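Local coordinates for protein R-imine reductase (Streptomyces kanamyceticus, PDB 3ZGY) that catalyses the R-selective reduction of an imine substrate and depends on NADPH as its reductant, at residues D[94-108]-D[120-134]. Sequence-based numbering, arbitrary orientation.
Sequences DPLDGTALQGRTLVN and RAAWADGRGADYLDG
Asp-94 OD1 takes both terminal nitrogens of Arg-120, NH2 at 2.8 Å on its syn lone pair and NH1 from the same side but well out of the carboxylate plane. This end-on salt bridge ties the loop after helix 86-93 to helix 114-126, the connecting helix of a right-handed beta-alpha-beta crossover in the Rossmann-type domain, while Asp-94 OD2 bonds to His-90. Trp-123 lies between two arginines: Arg-120 NH1 sits 3.3 Å above the centre of its indole, and on the opposite face lies Arg-127 CG, near the rim, and beyond it the chain turns so that Trp-123 CZ2 lies over the centre of the Arg-127 guanidinium. From there Arg-127 NH2 reaches Asp-94 O at 2.9 Å in its own plane, and NH1 makes a weak bond to Leu-96 O. Leu-101 CD1 touches Trp-123 CH2 at 3.5 Å, and Leu-106 CD2 meets Trp-123 CZ3 at the ring edge. A Schellman motif with Gly-128 as C-prime ends the helix, and Gly-128 O accepts from Gly-103 N.

Strands 105-108 and 130-134 then run parallel, their axes 14° apart, linked by a ladder that includes Leu-106 N to Asp-130 O and Asn-108 N to Leu-132 O. On the helix-facing side, Tyr-131 has CG anti to its N (chi1 -179°), which lays CD1 beside Leu-106 CD2 and carries OH to Asn-108 ND2 at 3.0 Å. A phenylalanine in place of Tyr-131 would probably leave Asn-108 ND2 and Asp-133 OD2 each without one partner. Asn-108 OD1 bonds to Thr-110 OG1, and the Asn-108 side chain lies about 6 Å from that of Val-83, an NADP(+)-binding residue. Tyr-131 OH donates to Asp-133 OD2 at 2.6 Å, on the anti side of a carboxylate oxygen that Tyr-86 OH also engages.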
loop_
_atom_site.group_PDB
_atom_site.type_symbol
_atom_site.label_atom_id
_atom_site.label_comp_id
_atom_site.label_asym_id
_atom_site.label_seq_id
_atom_site.Cartn_x
_atom_site.Cartn_y
_atom_site.Cartn_z
ATOM N N ASP D 94 20.909 5.610 30.892
ATOM C CA ASP D 94 22.026 6.530 31.057
ATOM C C ASP D 94 22.525 6.550 32.500
ATOM O O ASP D 94 23.722 6.546 32.732
ATOM C CB ASP D 94 21.690 7.939 30.523
ATOM C CG ASP D 94 21.586 8.006 28.970
ATOM O OD1 ASP D 94 22.007 7.061 28.294
ATOM O OD2 ASP D 94 21.123 9.033 28.407
ATOM N N PRO D 95 21.625 6.538 33.490
ATOM C CA PRO D 95 22.124 6.621 34.860
ATOM C C PRO D 95 22.895 5.422 35.343
ATOM O O PRO D 95 23.351 5.453 36.456
ATOM C CB PRO D 95 20.854 6.743 35.688
ATOM C CG PRO D 95 19.844 7.315 34.767
ATOM C CD PRO D 95 20.170 6.735 33.428
ATOM N N LEU D 96 23.032 4.361 34.555
ATOM C CA LEU D 96 23.695 3.147 35.043
ATOM C C LEU D 96 25.188 3.356 35.222
ATOM O O LEU D 96 25.784 4.065 34.433
ATOM C CB LEU D 96 23.480 1.993 34.061
ATOM C CG LEU D 96 22.074 1.433 33.897
ATOM C CD1 LEU D 96 22.108 0.333 32.861
ATOM C CD2 LEU D 96 21.518 0.895 35.204
ATOM N N ASP D 97 25.776 2.729 36.248
ATOM C CA ASP D 97 27.247 2.609 36.358
ATOM C C ASP D 97 27.863 2.187 35.048
ATOM O O ASP D 97 27.276 1.385 34.305
ATOM C CB ASP D 97 27.717 1.527 37.363
ATOM C CG ASP D 97 27.531 1.939 38.797
ATOM O OD1 ASP D 97 27.188 3.121 39.033
ATOM O OD2 ASP D 97 27.734 1.084 39.698
ATOM N N GLY D 98 29.098 2.649 34.835
ATOM C CA GLY D 98 29.828 2.371 33.596
ATOM C C GLY D 98 30.214 0.929 33.470
ATOM O O GLY D 98 30.452 0.450 32.367
ATOM N N THR D 99 30.241 0.221 34.596
ATOM C CA THR D 99 30.538 -1.224 34.583
ATOM C C THR D 99 29.289 -2.097 34.251
ATOM O O THR D 99 29.432 -3.177 33.697
ATOM C CB THR D 99 31.183 -1.695 35.904
ATOM O OG1 THR D 99 30.228 -1.619 36.973
ATOM C CG2 THR D 99 32.414 -0.837 36.240
ATOM N N ALA D 100 28.090 -1.613 34.565
ATOM C CA ALA D 100 26.848 -2.424 34.506
ATOM C C ALA D 100 26.557 -3.227 33.215
ATOM O O ALA D 100 26.049 -4.343 33.277
ATOM C CB ALA D 100 25.660 -1.530 34.801
ATOM N N LEU D 101 26.922 -2.692 32.068
ATOM C CA LEU D 101 26.657 -3.344 30.821
ATOM C C LEU D 101 27.843 -4.086 30.232
ATOM O O LEU D 101 27.688 -4.759 29.217
ATOM C CB LEU D 101 26.121 -2.327 29.810
ATOM C CG LEU D 101 24.753 -1.710 30.116
ATOM C CD1 LEU D 101 24.459 -0.608 29.116
ATOM C CD2 LEU D 101 23.654 -2.741 30.052
ATOM N N GLN D 102 29.023 -3.976 30.852
ATOM C CA GLN D 102 30.227 -4.631 30.326
ATOM C C GLN D 102 29.986 -6.106 30.067
ATOM O O GLN D 102 29.547 -6.861 30.945
ATOM C CB GLN D 102 31.410 -4.496 31.261
ATOM C CG GLN D 102 31.726 -3.064 31.600
ATOM C CD GLN D 102 33.206 -2.823 31.780
ATOM O OE1 GLN D 102 33.715 -2.852 32.900
ATOM N NE2 GLN D 102 33.907 -2.580 30.677
ATOM N N GLY D 103 30.265 -6.501 28.830
ATOM C CA GLY D 103 30.160 -7.882 28.429
ATOM C C GLY D 103 28.726 -8.368 28.313
ATOM O O GLY D 103 28.486 -9.548 28.364
ATOM N N ARG D 104 27.772 -7.458 28.163
ATOM C CA ARG D 104 26.401 -7.874 27.952
ATOM C C ARG D 104 25.962 -7.433 26.605
ATOM O O ARG D 104 26.594 -6.587 25.982
ATOM C CB ARG D 104 25.472 -7.321 29.015
ATOM C CG ARG D 104 26.083 -7.393 30.397
ATOM C CD ARG D 104 25.141 -6.863 31.425
ATOM N NE ARG D 104 24.624 -7.978 32.171
ATOM C CZ ARG D 104 25.198 -8.498 33.235
ATOM N NH1 ARG D 104 26.295 -7.999 33.711
ATOM N NH2 ARG D 104 24.611 -9.493 33.872
ATOM N N THR D 105 24.923 -8.079 26.103
ATOM C CA THR D 105 24.373 -7.711 24.816
ATOM C C THR D 105 23.042 -7.092 25.078
ATOM O O THR D 105 22.204 -7.653 25.808
ATOM C CB THR D 105 24.143 -8.907 23.946
ATOM O OG1 THR D 105 25.378 -9.474 23.619
ATOM C CG2 THR D 105 23.441 -8.505 22.643
ATOM N N LEU D 106 22.890 -5.896 24.563
ATOM C CA LEU D 106 21.698 -5.087 24.762
ATOM C C LEU D 106 20.947 -5.057 23.460
ATOM O O LEU D 106 21.512 -4.723 22.424
ATOM C CB LEU D 106 22.086 -3.677 25.175
ATOM C CG LEU D 106 20.989 -2.660 25.381
ATOM C CD1 LEU D 106 20.117 -3.080 26.538
ATOM C CD2 LEU D 106 21.599 -1.302 25.702
ATOM N N VAL D 107 19.697 -5.485 23.493
ATOM C CA VAL D 107 18.833 -5.494 22.286
ATOM C C VAL D 107 17.672 -4.513 22.483
ATOM O O VAL D 107 16.871 -4.652 23.410
ATOM C CB VAL D 107 18.272 -6.881 22.043
ATOM C CG1 VAL D 107 17.344 -6.845 20.865
ATOM C CG2 VAL D 107 19.386 -7.860 21.796
ATOM N N ASN D 108 17.623 -3.497 21.661
ATOM C CA ASN D 108 16.699 -2.403 21.907
ATOM C C ASN D 108 15.627 -2.374 20.860
ATOM O O ASN D 108 15.840 -1.934 19.734
ATOM C CB ASN D 108 17.437 -1.099 21.915
ATOM C CG ASN D 108 16.550 0.080 22.235
ATOM O OD1 ASN D 108 15.389 -0.048 22.648
ATOM N ND2 ASN D 108 17.096 1.262 22.030
ATOM N N ARG D 120 22.635 5.254 20.183
ATOM C CA ARG D 120 22.689 4.228 21.214
ATOM C C ARG D 120 23.767 3.206 20.947
ATOM O O ARG D 120 24.449 2.791 21.865
ATOM C CB ARG D 120 21.355 3.499 21.359
ATOM C CG ARG D 120 20.303 4.292 22.087
ATOM C CD ARG D 120 20.548 4.369 23.561
ATOM N NE ARG D 120 21.293 5.554 23.934
ATOM C CZ ARG D 120 21.585 5.866 25.188
ATOM N NH1 ARG D 120 21.202 5.085 26.158
ATOM N NH2 ARG D 120 22.272 6.954 25.461
ATOM N N ALA D 121 23.933 2.825 19.684
ATOM C CA ALA D 121 25.067 1.994 19.317
ATOM C C ALA D 121 26.393 2.600 19.763
ATOM O O ALA D 121 27.176 1.917 20.426
ATOM C CB ALA D 121 25.085 1.744 17.835
ATOM N N ALA D 122 26.655 3.879 19.451
ATOM C CA ALA D 122 27.878 4.510 19.976
ATOM C C ALA D 122 27.960 4.468 21.526
ATOM O O ALA D 122 28.981 4.136 22.127
ATOM C CB ALA D 122 27.982 5.915 19.467
ATOM N N TRP D 123 26.842 4.748 22.168
ATOM C CA TRP D 123 26.776 4.781 23.623
ATOM C C TRP D 123 27.028 3.426 24.224
ATOM O O TRP D 123 27.846 3.275 25.116
ATOM C CB TRP D 123 25.413 5.274 24.044
ATOM C CG TRP D 123 25.132 5.169 25.428
ATOM C CD1 TRP D 123 25.391 6.061 26.326
ATOM C CD2 TRP D 123 24.448 4.097 26.093
ATOM N NE1 TRP D 123 24.983 5.635 27.545
ATOM C CE2 TRP D 123 24.410 4.417 27.437
ATOM C CE3 TRP D 123 23.859 2.909 25.665
ATOM C CZ2 TRP D 123 23.787 3.636 28.375
ATOM C CZ3 TRP D 123 23.279 2.105 26.602
ATOM C CH2 TRP D 123 23.247 2.468 27.946
ATOM N N ALA D 124 26.359 2.439 23.688
ATOM C CA ALA D 124 26.548 1.089 24.143
ATOM C C ALA D 124 28.006 0.644 23.957
ATOM O O ALA D 124 28.616 0.059 24.862
ATOM C CB ALA D 124 25.633 0.173 23.408
ATOM N N ASP D 125 28.589 0.952 22.814
ATOM C CA ASP D 125 29.963 0.611 22.663
ATOM C C ASP D 125 30.867 1.269 23.737
ATOM O O ASP D 125 31.758 0.650 24.270
ATOM C CB ASP D 125 30.442 1.000 21.300
ATOM C CG ASP D 125 31.813 0.522 21.075
ATOM O OD1 ASP D 125 31.964 -0.685 20.820
ATOM O OD2 ASP D 125 32.749 1.339 21.233
ATOM N N GLY D 126 30.671 2.545 24.005
ATOM C CA GLY D 126 31.436 3.199 25.039
ATOM C C GLY D 126 31.231 2.568 26.423
ATOM O O GLY D 126 32.065 2.772 27.276
ATOM N N ARG D 127 30.090 1.916 26.658
ATOM C CA ARG D 127 29.783 1.263 27.876
ATOM C C ARG D 127 30.232 -0.254 27.866
ATOM O O ARG D 127 29.908 -1.017 28.804
ATOM C CB ARG D 127 28.286 1.237 28.043
ATOM C CG ARG D 127 27.545 2.328 28.770
ATOM C CD ARG D 127 28.349 3.345 29.475
ATOM N NE ARG D 127 27.436 4.446 29.839
ATOM C CZ ARG D 127 26.541 4.398 30.821
ATOM N NH1 ARG D 127 26.404 3.298 31.598
ATOM N NH2 ARG D 127 25.778 5.452 31.028
ATOM N N GLY D 128 30.976 -0.670 26.835
ATOM C CA GLY D 128 31.428 -2.049 26.665
ATOM C C GLY D 128 30.366 -3.121 26.473
ATOM O O GLY D 128 30.502 -4.263 26.915
ATOM N N ALA D 129 29.329 -2.779 25.744
ATOM C CA ALA D 129 28.299 -3.724 25.465
ATOM C C ALA D 129 28.192 -3.924 23.977
ATOM O O ALA D 129 28.540 -3.063 23.202
ATOM C CB ALA D 129 26.995 -3.238 26.019
ATOM N N ASP D 130 27.761 -5.116 23.596
ATOM C CA ASP D 130 27.278 -5.353 22.279
ATOM C C ASP D 130 25.837 -4.807 22.190
ATOM O O ASP D 130 25.091 -4.821 23.166
ATOM C CB ASP D 130 27.286 -6.830 22.059
ATOM C CG ASP D 130 28.655 -7.355 21.843
ATOM O OD1 ASP D 130 29.210 -7.152 20.708
ATOM O OD2 ASP D 130 29.158 -8.021 22.772
ATOM N N TYR D 131 25.440 -4.376 21.015
ATOM C CA TYR D 131 24.189 -3.677 20.857
ATOM C C TYR D 131 23.545 -4.079 19.557
ATOM O O TYR D 131 24.154 -3.967 18.496
ATOM C CB TYR D 131 24.409 -2.151 20.853
ATOM C CG TYR D 131 23.148 -1.351 20.723
ATOM C CD1 TYR D 131 22.257 -1.246 21.812
ATOM C CD2 TYR D 131 22.829 -0.678 19.554
ATOM C CE1 TYR D 131 21.120 -0.486 21.735
ATOM C CE2 TYR D 131 21.674 0.068 19.477
ATOM C CZ TYR D 131 20.805 0.129 20.553
ATOM O OH TYR D 131 19.618 0.846 20.473
ATOM N N LEU D 132 22.309 -4.546 19.653
ATOM C CA LEU D 132 21.427 -4.653 18.493
ATOM C C LEU D 132 20.269 -3.707 18.606
ATOM O O LEU D 132 19.672 -3.527 19.680
ATOM C CB LEU D 132 20.812 -6.020 18.396
ATOM C CG LEU D 132 21.743 -7.151 18.093
ATOM C CD1 LEU D 132 20.922 -8.415 18.133
ATOM C CD2 LEU D 132 22.393 -6.990 16.745
ATOM N N ASP D 133 19.946 -3.078 17.493
ATOM C CA ASP D 133 18.830 -2.195 17.467
ATOM C C ASP D 133 17.813 -2.840 16.636
ATOM O O ASP D 133 18.102 -3.325 15.529
ATOM C CB ASP D 133 19.194 -0.852 16.923
ATOM C CG ASP D 133 18.144 0.171 17.248
ATOM O OD1 ASP D 133 17.113 0.195 16.485
ATOM O OD2 ASP D 133 18.363 0.946 18.228
ATOM N N GLY D 134 16.604 -2.897 17.166
ATOM C CA GLY D 134 15.489 -3.465 16.376
ATOM C C GLY D 134 14.183 -2.720 16.353
ATOM O O GLY D 134 14.031 -1.624 16.936
HETATM O O HOH W 1 28.458 -0.430 31.243
HETATM O O HOH W 2 31.789 2.375 30.595
#